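Local coordinates for PR domain zinc finger protein 2 (PDB 2QPW) that methylates a lysine of histone H3 using S-adenosyl-L-methionine through its PR/SET domain and may also act as a DNA-binding transcription factor, at residues K55-F60 with Y125-P130. Sequence-based numbering, arbitrary orientation.
Sequences KKFGPF and YKTLKP
Thr127 holds OG1 between its own backbone N and carbonyl carbon (chi1 61°), where it accepts a weak, bent hydrogen bond from Lys55 N, while CG2, beside the backbone N, sits 4.1 Å from Phe57 CE1 on an oblique approach. The same hydroxyl also bonds Leu52 O, so it links to two points just before strand 56-57. Phe60 has CG anti to its backbone N (chi1 -177°), and the ring slants across the end of Tyr125, with Phe60 CD1 3.7 Å from Tyr125 OH; that buried phenol oxygen is satisfied by Trp77 NE1, whose ring meets Phe60 edge-to-face. Between these two side-chain contacts the backbones pair antiparallel. Phe57 and Tyr125 form the hydrogen-bonded pair, Phe57 N to Tyr125 O at 2.8 Å and nearly straight (167°), with Tyr125 N returning to Phe57 O at 2.9 Å. Thr127 N to Lys55 O (3.0 Å) and the Phe57 N bond flank the non-hydrogen-bonded pair Lys56–Lys126. Phe57 and Tyr125 face the buried side, where Phe57 and Trp99 meet edge-to-face; Lys56 and Lys126 start out from the other face. In this SET-type fold, strand 56-57 is an outermost strand of a mixed sheet, with strand 122-127 lying between it and strand 104-119.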
# COMPACT_ATOMS: atom_id res chain seq x y z
N LYS A 55 -10.39 -4.25 10.35
CA LYS A 55 -9.46 -5.34 10.06
C LYS A 55 -8.03 -4.79 9.81
O LYS A 55 -7.87 -3.87 9.01
CB LYS A 55 -9.95 -6.16 8.86
CG LYS A 55 -9.00 -7.28 8.35
CD LYS A 55 -8.81 -8.44 9.38
CE LYS A 55 -7.85 -9.51 8.81
NZ LYS A 55 -7.60 -10.64 9.77
N LYS A 56 -7.02 -5.38 10.47
CA LYS A 56 -5.60 -4.97 10.38
C LYS A 56 -4.76 -5.89 9.48
O LYS A 56 -4.84 -7.12 9.59
CB LYS A 56 -4.99 -5.02 11.79
CG LYS A 56 -3.58 -4.50 11.91
CD LYS A 56 -3.23 -4.37 13.40
CE LYS A 56 -3.34 -5.67 14.18
NZ LYS A 56 -2.17 -6.57 13.97
N PHE A 57 -3.96 -5.30 8.62
CA PHE A 57 -3.02 -6.05 7.77
C PHE A 57 -1.61 -5.53 8.00
O PHE A 57 -1.44 -4.34 8.28
CB PHE A 57 -3.36 -5.83 6.32
CG PHE A 57 -4.75 -6.30 5.93
CD1 PHE A 57 -5.76 -5.38 5.64
CD2 PHE A 57 -5.02 -7.66 5.83
CE1 PHE A 57 -7.05 -5.81 5.25
CE2 PHE A 57 -6.30 -8.10 5.48
CZ PHE A 57 -7.31 -7.18 5.18
N GLY A 58 -0.61 -6.40 7.85
CA GLY A 58 0.78 -5.98 8.01
C GLY A 58 1.62 -6.93 8.88
O GLY A 58 1.17 -8.03 9.23
N PRO A 59 2.84 -6.52 9.26
CA PRO A 59 3.37 -5.17 9.02
C PRO A 59 3.87 -4.93 7.59
O PRO A 59 4.34 -5.87 6.92
CB PRO A 59 4.59 -5.11 9.95
CG PRO A 59 5.04 -6.57 10.07
CD PRO A 59 3.78 -7.38 10.00
N PHE A 60 3.85 -3.66 7.18
CA PHE A 60 4.60 -3.21 5.98
C PHE A 60 6.09 -3.31 6.29
O PHE A 60 6.54 -2.78 7.31
CB PHE A 60 4.18 -1.75 5.63
CG PHE A 60 4.82 -1.17 4.38
CD1 PHE A 60 4.07 -1.02 3.21
CD2 PHE A 60 6.15 -0.69 4.38
CE1 PHE A 60 4.64 -0.46 2.04
CE2 PHE A 60 6.73 -0.12 3.23
CZ PHE A 60 5.97 -0.03 2.04
N TYR A 125 -1.85 -1.46 8.08
CA TYR A 125 -2.97 -0.81 7.38
C TYR A 125 -4.25 -1.33 8.04
O TYR A 125 -4.38 -2.56 8.26
CB TYR A 125 -2.98 -1.20 5.89
CG TYR A 125 -1.88 -0.63 5.00
CD1 TYR A 125 -1.00 0.38 5.47
CD2 TYR A 125 -1.72 -1.07 3.70
CE1 TYR A 125 -0.01 0.93 4.62
CE2 TYR A 125 -0.74 -0.53 2.85
CZ TYR A 125 0.11 0.47 3.33
OH TYR A 125 1.05 0.99 2.47
N LYS A 126 -5.18 -0.43 8.37
CA LYS A 126 -6.45 -0.82 9.00
C LYS A 126 -7.60 -0.36 8.09
O LYS A 126 -7.49 0.70 7.46
CB LYS A 126 -6.57 -0.19 10.38
CG LYS A 126 -7.77 -0.69 11.17
CD LYS A 126 -7.82 -0.15 12.59
CE LYS A 126 -7.25 -1.12 13.59
NZ LYS A 126 -7.53 -0.59 14.97
N THR A 127 -8.67 -1.15 7.99
CA THR A 127 -9.81 -0.75 7.14
C THR A 127 -10.65 0.35 7.82
O THR A 127 -11.03 0.27 9.01
CB THR A 127 -10.73 -1.94 6.72
OG1 THR A 127 -11.27 -2.54 7.89
CG2 THR A 127 -9.94 -3.03 5.91
N LEU A 128 -10.93 1.39 7.02
CA LEU A 128 -11.62 2.60 7.44
C LEU A 128 -13.13 2.39 7.38
O LEU A 128 -13.91 3.07 8.06
CB LEU A 128 -11.19 3.72 6.48
CG LEU A 128 -11.68 5.15 6.65
CD1 LEU A 128 -11.45 5.66 8.08
CD2 LEU A 128 -10.95 6.05 5.61
N LYS A 129 -13.54 1.46 6.51
CA LYS A 129 -14.94 1.15 6.23
C LYS A 129 -14.96 -0.28 5.73
O LYS A 129 -13.88 -0.80 5.37
CB LYS A 129 -15.51 2.10 5.18
CG LYS A 129 -14.86 2.07 3.81
CD LYS A 129 -15.12 3.39 3.07
CE LYS A 129 -15.32 3.17 1.59
NZ LYS A 129 -15.94 4.38 0.97
N PRO A 130 -16.13 -0.95 5.74
CA PRO A 130 -16.23 -2.28 5.13
C PRO A 130 -15.83 -2.31 3.65
O PRO A 130 -16.08 -1.36 2.91
CB PRO A 130 -17.72 -2.66 5.30
CG PRO A 130 -18.20 -1.76 6.41
CD PRO A 130 -17.43 -0.50 6.31